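Local coordinates for erythrocyte membrane protein 1 (Plasmodium falciparum, PDB 6S8T), which binds the human adhesion receptor ICAM-1 through this DBLbeta domain of PfEMP1, a malaria adhesin that probably tethers infected erythrocytes to host cells, at residues Q116-S121 / R183-D188; T120-N125 / Q146-M151; R296-W301 / S415-Y420; T411-T416 / I421-H426. All blocks are in the same frame, centred on the assembly; numbering follows the deposited sequence.

Interaction 1: Q116-S121 / R183-D188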
# COMPACT_ATOMS: atom_id res chain seq x y z
N GLN A 116 -4.36 6.00 -4.84
CA GLN A 116 -5.19 7.15 -5.18
C GLN A 116 -6.21 6.82 -6.26
O GLN A 116 -7.34 7.31 -6.23
CB GLN A 116 -4.31 8.32 -5.61
CG GLN A 116 -5.08 9.54 -6.07
CD GLN A 116 -4.18 10.72 -6.34
OE1 GLN A 116 -3.17 10.92 -5.65
NE2 GLN A 116 -4.52 11.52 -7.35
N HIS A 117 -5.83 5.98 -7.23
CA HIS A 117 -6.71 5.62 -8.34
C HIS A 117 -7.29 4.22 -8.18
O HIS A 117 -7.57 3.55 -9.18
CB HIS A 117 -5.96 5.75 -9.67
CG HIS A 117 -5.33 7.09 -9.87
ND1 HIS A 117 -6.07 8.26 -9.97
CD2 HIS A 117 -4.04 7.46 -9.98
CE1 HIS A 117 -5.25 9.28 -10.14
NE2 HIS A 117 -4.01 8.82 -10.15
N MET A 118 -7.49 3.78 -6.94
CA MET A 118 -8.06 2.47 -6.66
C MET A 118 -9.53 2.43 -7.10
O MET A 118 -10.25 3.42 -7.01
CB MET A 118 -7.92 2.17 -5.17
CG MET A 118 -8.04 0.71 -4.78
SD MET A 118 -7.44 0.44 -3.10
CE MET A 118 -8.12 -1.18 -2.76
N CYS A 119 -9.96 1.25 -7.57
CA CYS A 119 -11.31 1.08 -8.12
C CYS A 119 -12.30 0.74 -7.00
O CYS A 119 -12.67 -0.41 -6.78
CB CYS A 119 -11.33 0.00 -9.20
SG CYS A 119 -10.36 0.35 -10.69
N THR A 120 -12.74 1.78 -6.29
CA THR A 120 -13.70 1.64 -5.20
C THR A 120 -14.95 2.48 -5.42
O THR A 120 -15.64 2.84 -4.46
CB THR A 120 -13.05 1.99 -3.87
OG1 THR A 120 -12.54 3.33 -3.93
CG2 THR A 120 -11.91 1.03 -3.56
N SER A 121 -15.26 2.79 -6.68
CA SER A 121 -16.36 3.70 -6.97
C SER A 121 -17.72 3.11 -6.60
O SER A 121 -18.62 3.84 -6.20
CB SER A 121 -16.33 4.09 -8.45
OG SER A 121 -17.34 5.03 -8.76
N ARG A 183 -1.19 -7.39 -4.05
CA ARG A 183 -1.20 -7.65 -2.61
C ARG A 183 -1.35 -6.35 -1.82
O ARG A 183 -2.03 -6.33 -0.79
CB ARG A 183 0.08 -8.40 -2.21
CG ARG A 183 0.16 -9.80 -2.79
CD ARG A 183 1.55 -10.40 -2.67
NE ARG A 183 1.99 -10.46 -1.28
CZ ARG A 183 3.14 -11.01 -0.89
NH1 ARG A 183 3.96 -11.55 -1.79
NH2 ARG A 183 3.47 -11.03 0.39
N TYR A 184 -0.73 -5.27 -2.30
CA TYR A 184 -0.93 -3.96 -1.68
C TYR A 184 -2.39 -3.52 -1.75
O TYR A 184 -2.91 -2.92 -0.81
CB TYR A 184 -0.03 -2.92 -2.34
CG TYR A 184 1.46 -3.11 -2.12
CD1 TYR A 184 1.94 -3.56 -0.90
CD2 TYR A 184 2.37 -2.83 -3.13
CE1 TYR A 184 3.30 -3.74 -0.69
CE2 TYR A 184 3.73 -3.00 -2.94
CZ TYR A 184 4.19 -3.45 -1.71
OH TYR A 184 5.54 -3.62 -1.51
N SER A 185 -3.06 -3.80 -2.88
CA SER A 185 -4.46 -3.41 -3.02
C SER A 185 -5.36 -4.24 -2.12
O SER A 185 -6.34 -3.72 -1.56
CB SER A 185 -4.90 -3.55 -4.48
OG SER A 185 -6.31 -3.51 -4.59
N PHE A 186 -5.06 -5.53 -1.97
CA PHE A 186 -5.80 -6.36 -1.03
C PHE A 186 -5.65 -5.85 0.40
O PHE A 186 -6.60 -5.86 1.18
CB PHE A 186 -5.32 -7.82 -1.13
CG PHE A 186 -5.74 -8.70 0.01
CD1 PHE A 186 -7.04 -9.19 0.09
CD2 PHE A 186 -4.83 -9.07 0.99
CE1 PHE A 186 -7.43 -10.02 1.15
CE2 PHE A 186 -5.21 -9.90 2.05
CZ PHE A 186 -6.51 -10.37 2.12
N ALA A 187 -4.45 -5.36 0.75
CA ALA A 187 -4.23 -4.87 2.11
C ALA A 187 -4.90 -3.51 2.32
O ALA A 187 -5.47 -3.26 3.38
CB ALA A 187 -2.74 -4.78 2.40
N ASP A 188 -4.84 -2.64 1.31
CA ASP A 188 -5.52 -1.34 1.40
C ASP A 188 -7.02 -1.51 1.55
O ASP A 188 -7.66 -0.78 2.32
CB ASP A 188 -5.21 -0.50 0.16
CG ASP A 188 -3.81 0.11 0.19
OD1 ASP A 188 -3.13 0.03 1.24
OD2 ASP A 188 -3.39 0.66 -0.85

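Interaction 2: T120-N125 / Q146-M151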
# COMPACT_ATOMS: atom_id res chain seq x y z
N THR A 120 -12.74 1.78 -6.29
CA THR A 120 -13.70 1.64 -5.20
C THR A 120 -14.95 2.48 -5.42
O THR A 120 -15.64 2.84 -4.46
CB THR A 120 -13.05 1.99 -3.87
OG1 THR A 120 -12.54 3.33 -3.93
CG2 THR A 120 -11.91 1.03 -3.56
N SER A 121 -15.26 2.79 -6.68
CA SER A 121 -16.36 3.70 -6.97
C SER A 121 -17.72 3.11 -6.60
O SER A 121 -18.62 3.84 -6.20
CB SER A 121 -16.33 4.09 -8.45
OG SER A 121 -17.34 5.03 -8.76
N ASN A 122 -17.88 1.79 -6.74
CA ASN A 122 -19.13 1.16 -6.32
C ASN A 122 -19.33 1.31 -4.82
O ASN A 122 -20.45 1.53 -4.35
CB ASN A 122 -19.15 -0.31 -6.72
CG ASN A 122 -18.04 -1.12 -6.07
OD1 ASN A 122 -16.90 -0.67 -5.99
ND2 ASN A 122 -18.38 -2.31 -5.58
N LEU A 123 -18.25 1.21 -4.04
CA LEU A 123 -18.36 1.35 -2.60
C LEU A 123 -18.61 2.80 -2.20
O LEU A 123 -19.26 3.05 -1.18
CB LEU A 123 -17.09 0.83 -1.92
CG LEU A 123 -16.79 -0.66 -2.09
CD1 LEU A 123 -15.42 -0.99 -1.51
CD2 LEU A 123 -17.87 -1.50 -1.42
N GLU A 124 -18.11 3.76 -2.99
CA GLU A 124 -18.31 5.17 -2.67
C GLU A 124 -19.74 5.62 -2.90
O GLU A 124 -20.17 6.60 -2.28
CB GLU A 124 -17.35 6.02 -3.50
CG GLU A 124 -15.87 5.82 -3.18
CD GLU A 124 -14.95 6.34 -4.28
OE1 GLU A 124 -14.08 5.57 -4.74
OE2 GLU A 124 -15.11 7.51 -4.68
N ASN A 125 -20.49 4.94 -3.77
CA ASN A 125 -21.84 5.34 -4.13
C ASN A 125 -22.85 4.25 -3.77
O ASN A 125 -23.75 3.92 -4.55
CB ASN A 125 -21.93 5.67 -5.62
CG ASN A 125 -21.01 6.82 -6.01
OD1 ASN A 125 -21.34 7.99 -5.82
ND2 ASN A 125 -19.85 6.48 -6.57
N GLN A 146 -16.17 -7.98 -3.02
CA GLN A 146 -15.56 -8.90 -3.97
C GLN A 146 -15.58 -8.33 -5.38
O GLN A 146 -14.65 -8.59 -6.16
CB GLN A 146 -16.27 -10.25 -3.93
CG GLN A 146 -15.98 -11.08 -2.69
CD GLN A 146 -16.67 -12.42 -2.70
OE1 GLN A 146 -17.90 -12.50 -2.75
NE2 GLN A 146 -15.89 -13.49 -2.67
N LEU A 147 -16.61 -7.57 -5.74
CA LEU A 147 -16.63 -6.93 -7.05
C LEU A 147 -15.53 -5.89 -7.17
O LEU A 147 -14.84 -5.83 -8.20
CB LEU A 147 -18.00 -6.29 -7.31
CG LEU A 147 -18.13 -5.53 -8.63
CD1 LEU A 147 -18.08 -6.49 -9.81
CD2 LEU A 147 -19.40 -4.71 -8.66
N ALA A 148 -15.33 -5.08 -6.13
CA ALA A 148 -14.26 -4.09 -6.17
C ALA A 148 -12.89 -4.75 -6.21
O ALA A 148 -12.00 -4.29 -6.94
CB ALA A 148 -14.38 -3.15 -4.97
N ALA A 149 -12.70 -5.83 -5.44
CA ALA A 149 -11.41 -6.50 -5.41
C ALA A 149 -11.06 -7.11 -6.77
O ALA A 149 -9.91 -7.06 -7.20
CB ALA A 149 -11.41 -7.58 -4.32
N LYS A 150 -12.05 -7.70 -7.45
CA LYS A 150 -11.77 -8.34 -8.74
C LYS A 150 -11.50 -7.31 -9.83
O LYS A 150 -10.55 -7.46 -10.61
CB LYS A 150 -12.94 -9.24 -9.14
CG LYS A 150 -12.86 -9.73 -10.59
CD LYS A 150 -14.00 -10.67 -10.94
CE LYS A 150 -14.00 -11.01 -12.42
NZ LYS A 150 -14.20 -9.80 -13.27
N MET A 151 -12.32 -6.25 -9.90
CA MET A 151 -12.11 -5.24 -10.93
C MET A 151 -10.85 -4.42 -10.68
O MET A 151 -10.20 -3.99 -11.64
CB MET A 151 -13.33 -4.32 -11.02
CG MET A 151 -14.61 -5.03 -11.46
SD MET A 151 -15.99 -3.91 -11.76
CE MET A 151 -15.40 -3.01 -13.19

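Interaction 3: R296-W301 / S415-Y420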
# COMPACT_ATOMS: atom_id res chain seq x y z
N ARG A 296 3.73 -0.25 4.71
CA ARG A 296 3.55 -0.77 3.35
C ARG A 296 3.80 0.32 2.32
O ARG A 296 4.53 0.11 1.35
CB ARG A 296 2.14 -1.36 3.19
CG ARG A 296 1.78 -2.44 4.21
CD ARG A 296 0.52 -3.21 3.81
NE ARG A 296 -0.59 -2.35 3.41
CZ ARG A 296 -1.61 -2.01 4.18
NH1 ARG A 296 -2.57 -1.23 3.71
NH2 ARG A 296 -1.69 -2.46 5.43
N TRP A 297 3.23 1.50 2.54
CA TRP A 297 3.39 2.60 1.59
C TRP A 297 4.84 3.06 1.50
O TRP A 297 5.30 3.45 0.42
CB TRP A 297 2.48 3.76 1.98
CG TRP A 297 1.01 3.49 1.76
CD1 TRP A 297 0.45 2.34 1.26
CD2 TRP A 297 -0.07 4.39 2.01
NE1 TRP A 297 -0.92 2.47 1.20
CE2 TRP A 297 -1.26 3.72 1.65
CE3 TRP A 297 -0.16 5.69 2.51
CZ2 TRP A 297 -2.52 4.31 1.77
CZ3 TRP A 297 -1.40 6.28 2.63
CH2 TRP A 297 -2.57 5.59 2.26
N MET A 298 5.59 3.00 2.61
CA MET A 298 7.01 3.36 2.58
C MET A 298 7.80 2.39 1.71
O MET A 298 8.64 2.82 0.91
CB MET A 298 7.57 3.39 4.00
CG MET A 298 9.08 3.64 4.09
SD MET A 298 9.76 3.63 5.77
CE MET A 298 9.81 1.88 6.13
N VAL A 299 7.56 1.08 1.86
CA VAL A 299 8.23 0.10 1.00
C VAL A 299 7.85 0.33 -0.46
O VAL A 299 8.69 0.21 -1.36
CB VAL A 299 7.88 -1.33 1.46
CG1 VAL A 299 8.48 -2.36 0.50
CG2 VAL A 299 8.36 -1.58 2.89
N GLU A 300 6.58 0.66 -0.72
CA GLU A 300 6.15 0.95 -2.08
C GLU A 300 6.75 2.26 -2.59
O GLU A 300 7.03 2.39 -3.78
CB GLU A 300 4.62 0.98 -2.16
CG GLU A 300 4.02 1.09 -3.57
CD GLU A 300 2.50 0.91 -3.57
OE1 GLU A 300 1.91 0.78 -2.48
OE2 GLU A 300 1.89 0.90 -4.67
N TRP A 301 6.96 3.23 -1.69
CA TRP A 301 7.63 4.47 -2.08
C TRP A 301 9.06 4.22 -2.53
O TRP A 301 9.54 4.83 -3.49
CB TRP A 301 7.60 5.47 -0.91
CG TRP A 301 8.19 6.84 -1.22
CD1 TRP A 301 7.49 7.98 -1.50
CD2 TRP A 301 9.58 7.20 -1.25
NE1 TRP A 301 8.36 9.02 -1.72
CE2 TRP A 301 9.65 8.58 -1.57
CE3 TRP A 301 10.77 6.50 -1.04
CZ2 TRP A 301 10.86 9.26 -1.68
CZ3 TRP A 301 11.97 7.18 -1.16
CH2 TRP A 301 12.01 8.55 -1.48
N SER A 415 15.79 -0.07 13.55
CA SER A 415 15.67 1.19 14.28
C SER A 415 15.63 2.41 13.38
O SER A 415 15.43 3.52 13.88
CB SER A 415 16.82 1.32 15.29
OG SER A 415 18.08 1.24 14.64
N THR A 416 15.82 2.25 12.06
CA THR A 416 15.71 3.34 11.11
C THR A 416 14.92 2.88 9.89
O THR A 416 14.88 1.69 9.57
CB THR A 416 17.08 3.87 10.64
OG1 THR A 416 17.75 2.87 9.86
CG2 THR A 416 17.96 4.27 11.82
N ALA A 417 14.29 3.84 9.21
CA ALA A 417 13.52 3.52 8.01
C ALA A 417 14.42 2.93 6.92
O ALA A 417 14.03 1.99 6.23
CB ALA A 417 12.80 4.77 7.50
N ALA A 418 15.63 3.48 6.76
CA ALA A 418 16.58 2.94 5.80
C ALA A 418 16.90 1.48 6.11
O ALA A 418 17.03 0.66 5.20
CB ALA A 418 17.86 3.77 5.80
N GLY A 419 17.02 1.14 7.40
CA GLY A 419 17.25 -0.25 7.76
C GLY A 419 16.06 -1.14 7.44
O GLY A 419 16.23 -2.27 6.97
N TYR A 420 14.85 -0.64 7.68
CA TYR A 420 13.65 -1.40 7.33
C TYR A 420 13.59 -1.68 5.83
O TYR A 420 13.23 -2.79 5.42
CB TYR A 420 12.40 -0.65 7.79
CG TYR A 420 11.13 -1.48 7.74
CD1 TYR A 420 10.44 -1.68 6.54
CD2 TYR A 420 10.62 -2.06 8.89
CE1 TYR A 420 9.29 -2.45 6.50
CE2 TYR A 420 9.47 -2.83 8.86
CZ TYR A 420 8.81 -3.02 7.67
OH TYR A 420 7.66 -3.78 7.65

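Interaction 4: T411-T416 / I421-H426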
# COMPACT_ATOMS: atom_id res chain seq x y z
N THR A 411 22.03 -2.42 17.57
CA THR A 411 22.33 -3.73 17.02
C THR A 411 21.27 -4.23 16.04
O THR A 411 21.47 -5.29 15.44
CB THR A 411 22.49 -4.76 18.15
OG1 THR A 411 22.66 -6.07 17.59
CG2 THR A 411 21.26 -4.76 19.05
N SER A 412 20.16 -3.52 15.88
CA SER A 412 19.09 -3.93 15.00
C SER A 412 18.93 -2.95 13.86
O SER A 412 18.89 -1.73 14.09
CB SER A 412 17.76 -4.05 15.77
OG SER A 412 16.68 -4.29 14.89
N PRO A 413 18.83 -3.42 12.61
CA PRO A 413 18.59 -2.49 11.50
C PRO A 413 17.20 -1.87 11.50
O PRO A 413 17.00 -0.85 10.84
CB PRO A 413 18.80 -3.37 10.26
CG PRO A 413 18.48 -4.75 10.73
CD PRO A 413 18.97 -4.81 12.16
N TYR A 414 16.24 -2.45 12.22
CA TYR A 414 14.88 -1.93 12.21
C TYR A 414 14.72 -0.62 12.98
O TYR A 414 13.60 -0.10 13.05
CB TYR A 414 13.91 -2.97 12.78
CG TYR A 414 13.73 -4.17 11.88
CD1 TYR A 414 12.84 -4.14 10.81
CD2 TYR A 414 14.46 -5.33 12.08
CE1 TYR A 414 12.68 -5.23 9.98
CE2 TYR A 414 14.30 -6.43 11.25
CZ TYR A 414 13.41 -6.37 10.20
OH TYR A 414 13.24 -7.45 9.37
N SER A 415 15.79 -0.07 13.55
CA SER A 415 15.67 1.19 14.28
C SER A 415 15.63 2.41 13.38
O SER A 415 15.43 3.52 13.88
CB SER A 415 16.82 1.32 15.29
OG SER A 415 18.08 1.24 14.64
N THR A 416 15.82 2.25 12.06
CA THR A 416 15.71 3.34 11.11
C THR A 416 14.92 2.88 9.89
O THR A 416 14.88 1.69 9.57
CB THR A 416 17.08 3.87 10.64
OG1 THR A 416 17.75 2.87 9.86
CG2 THR A 416 17.96 4.27 11.82
N ILE A 421 13.93 -0.68 5.01
CA ILE A 421 13.89 -0.87 3.55
C ILE A 421 14.88 -1.95 3.12
O ILE A 421 14.56 -2.83 2.32
CB ILE A 421 14.16 0.47 2.83
CG1 ILE A 421 12.99 1.43 3.02
CG2 ILE A 421 14.43 0.24 1.34
CD1 ILE A 421 11.67 0.92 2.48
N HIS A 422 16.10 -1.90 3.66
CA HIS A 422 17.09 -2.90 3.27
C HIS A 422 16.78 -4.28 3.82
O HIS A 422 17.35 -5.27 3.33
CB HIS A 422 18.49 -2.45 3.72
CG HIS A 422 19.05 -1.33 2.89
ND1 HIS A 422 19.43 -1.50 1.57
CD2 HIS A 422 19.28 -0.03 3.19
CE1 HIS A 422 19.88 -0.35 1.10
NE2 HIS A 422 19.80 0.55 2.06
N GLN A 423 15.88 -4.39 4.80
CA GLN A 423 15.48 -5.69 5.34
C GLN A 423 14.26 -6.27 4.62
O GLN A 423 14.21 -7.48 4.38
CB GLN A 423 15.18 -5.58 6.83
CG GLN A 423 16.41 -5.46 7.72
CD GLN A 423 17.21 -6.75 7.79
OE1 GLN A 423 18.40 -6.77 7.49
NE2 GLN A 423 16.55 -7.83 8.20
N GLU A 424 13.29 -5.42 4.26
CA GLU A 424 12.02 -5.88 3.74
C GLU A 424 11.69 -5.36 2.35
O GLU A 424 10.71 -5.83 1.75
CB GLU A 424 10.87 -5.49 4.69
CG GLU A 424 11.12 -5.83 6.15
CD GLU A 424 11.08 -7.32 6.42
OE1 GLU A 424 10.56 -8.06 5.56
OE2 GLU A 424 11.55 -7.74 7.50
N GLY A 425 12.46 -4.41 1.81
CA GLY A 425 12.10 -3.75 0.58
C GLY A 425 12.64 -4.44 -0.65
O GLY A 425 13.35 -5.44 -0.60
N HIS A 426 12.28 -3.88 -1.80
CA HIS A 426 12.67 -4.40 -3.11
C HIS A 426 13.30 -3.25 -3.88
O HIS A 426 12.61 -2.52 -4.61
CB HIS A 426 11.47 -5.00 -3.84
CG HIS A 426 10.81 -6.12 -3.10
ND1 HIS A 426 10.01 -5.92 -2.00
CD2 HIS A 426 10.85 -7.46 -3.30
CE1 HIS A 426 9.57 -7.09 -1.56
NE2 HIS A 426 10.07 -8.04 -2.33

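Interaction 1: Q116-S121 / R183-D188
S185 is the first residue of 183-188 to meet the loop 116-121. The partner is M118, whose CA lies 7.8 Å from the CA of S185. The M118 side chain points at the helix and is extended to its end, so its methyl carbon does most of the touching. M118 CE comes within 3.3 Å of S185 O, a backbone carbonyl of the helix. S185 has two conformers; in the one described here M118 CE is 3.5 Å from S185 OG, a contact to be taken with caution. That hydroxyl has its own polar partner, D152 of helix 137-163, and M118 rests against D152 as well. The thioether therefore reaches helix 172-194 with helix 137-163 beside it, within the mainly helical core of the Duffy-binding-like (DBL) fold. The loop is fixed just after M118 by the disulfide C119-C80. One helical turn on from S185, D188 meets the sulfur with its CB. M118 SD lies 4.1 Å from D188 CB, and the two side chains meet at a slant. The contact uses the aliphatic base of D188. Its carboxylate is held by salt bridges, OD1 to R296 and OD2 to R114.

Interaction 2: T120-N125 / Q146-M151
E124 OE1, one residue on from the L123 that touches A148, is gripped by T120 OG1 and, through a salt bridge, by K83. T120 OG1 donates to E124 OE1 over 2.8 Å, arriving on the anti side of the carboxylate and 17° out of its plane. The T120 hydroxyl thus goes to the E124 side chain and does not cap a backbone N-H. N125 ND2 reaches back to S121 O at 2.9 Å. Both bonds span the short helix 121-124 from one end to the other.

The contact with 146-151 is made by N122 and L123. N122 CG sits between the backbone N and the carbonyl carbon (chi1 62°), and its amide lies against the long helix. N122 OD1 is 3.7 Å from A148 CB. N122 ND2 is 4.0 Å from L147 CD2, with the two side chains slanted across each other. ND2 is satisfied by D144, one turn earlier in the long helix. OD1 is buried against the methyl of A148 and has no polar partner in the model. L123 adds a looser apolar touch, CD1 to A148 CB at 4.2 Å.

This is packing of a one-turn helix on the long helix 137-163 in the Duffy binding domain. L123 also reaches L207 of helix 202-221 and L189 of helix 172-194, while A149, the next residue along from A148, packs on L189 and on V260 and M264 of helix 246-268.

Interaction 3: R296-W301 / S415-Y420
The backbones of M298 and A417, and of V299 and Y420, each come to 8.5 Å between CA atoms, which leaves side chains to fill the gap between helix 293-319 and the first turn of helix 417-424. M298 bridges most of it. Its chain runs straight out from the helix and then bends at the last torsion (chi3 77°), which turns the methyl toward Y420. The sulfur stays behind the bend: M298 SD is 3.7 Å from A417 CB. M298 CE reaches Y420 CD1 at 3.6 Å. It comes at a slant to the ring and also lies 4.0 Å from Y420 CB, so it sits near the root of the tyrosine.

V299 meets the same ring further out. V299 CG2 is 3.8 Å from Y420 CE1, at the ring edge and in its plane. M298 and V299, neighbours on helix 293-319, thus both touch the CD1/CE1 side of the ring, V299 alone at its edge. The contact is wholly apolar.

The turn that carries A417 and Y420 is held by its N-cap. T416 OG1 accepts from G419 N at 3.1 Å, with an angle of 151° at the hydrogen.

Helix 335-372 lies alongside, with W358 and Y365 against A417, and Y365 also against Y420. On another side V299 touches Y184 of helix 172-194. The contact therefore packs helix 417-424, far along the chain, onto helix 293-319 within this helical domain.

Interaction 4: T411-T416 / I421-H426
Y414 has its ring carbon CG anti to the carbonyl carbon (chi1 -69°), and E424 is bent at its second torsion (chi2 -71°). Together these turns bring the phenol and the carboxylate edge to edge. Y414 OH donates to E424 OE2 over 2.5 Å, unusually short, so the exact length is doubtful. The oxygen is met on its anti side, and ring and carboxylate planes are only 30° apart.

Q423 approaches the same tyrosine differently. Its CG lies over one ring face, 4.0 Å from Y414 CZ. Its amide NE2 is 3.5 Å from Y414 OH but is hydrogen-bonded to the backbone O of Y12. Beside the ring, P413 CG packs on Q423 CG at 3.7 Å. The aliphatic part of Q423 is thus flanked by a proline and a tyrosine.

Two bonds hold the loop's own turn. S412 OG accepts from Y414 N at 3.3 Å, an ST turn, and S415 OG donates to S412 O at 3.1 Å.

The contact folds helix 417-424 back on the loop that leads into it. The N-terminal chain joins the polar end: I15 N bonds to Y414 OH, and A16 N, at the start of helix 16-32, bonds to E424 OE2. With both a phenol and a helix-start N-H donating to one of its oxygens, the E424 carboxylate is probably kept ionised.

Overall arrangement
The four contacts form two pairs within one helical domain. Interactions 1 and 2 share T120 and S121 and have centres about 9 Å apart; C119 O touches A148 CB at 3.7 Å. Interactions 3 and 4 both use helix 417-424, with centres about 7 Å apart, and Y420 CD2 packs on Y414 CD1 at 3.6 Å. The pairs are joined through interactions 1 and 3, whose centres are about 20 Å apart. There D188 OD1 forms a 2.8 Å salt bridge to R296 NH1. Interactions 2 and 4 are the most distant, about 34 Å between centres, on opposite sides of the chain's centre. Interactions 1 to 3 meet by packing alone across their segments, while interaction 4 adds a hydrogen bond.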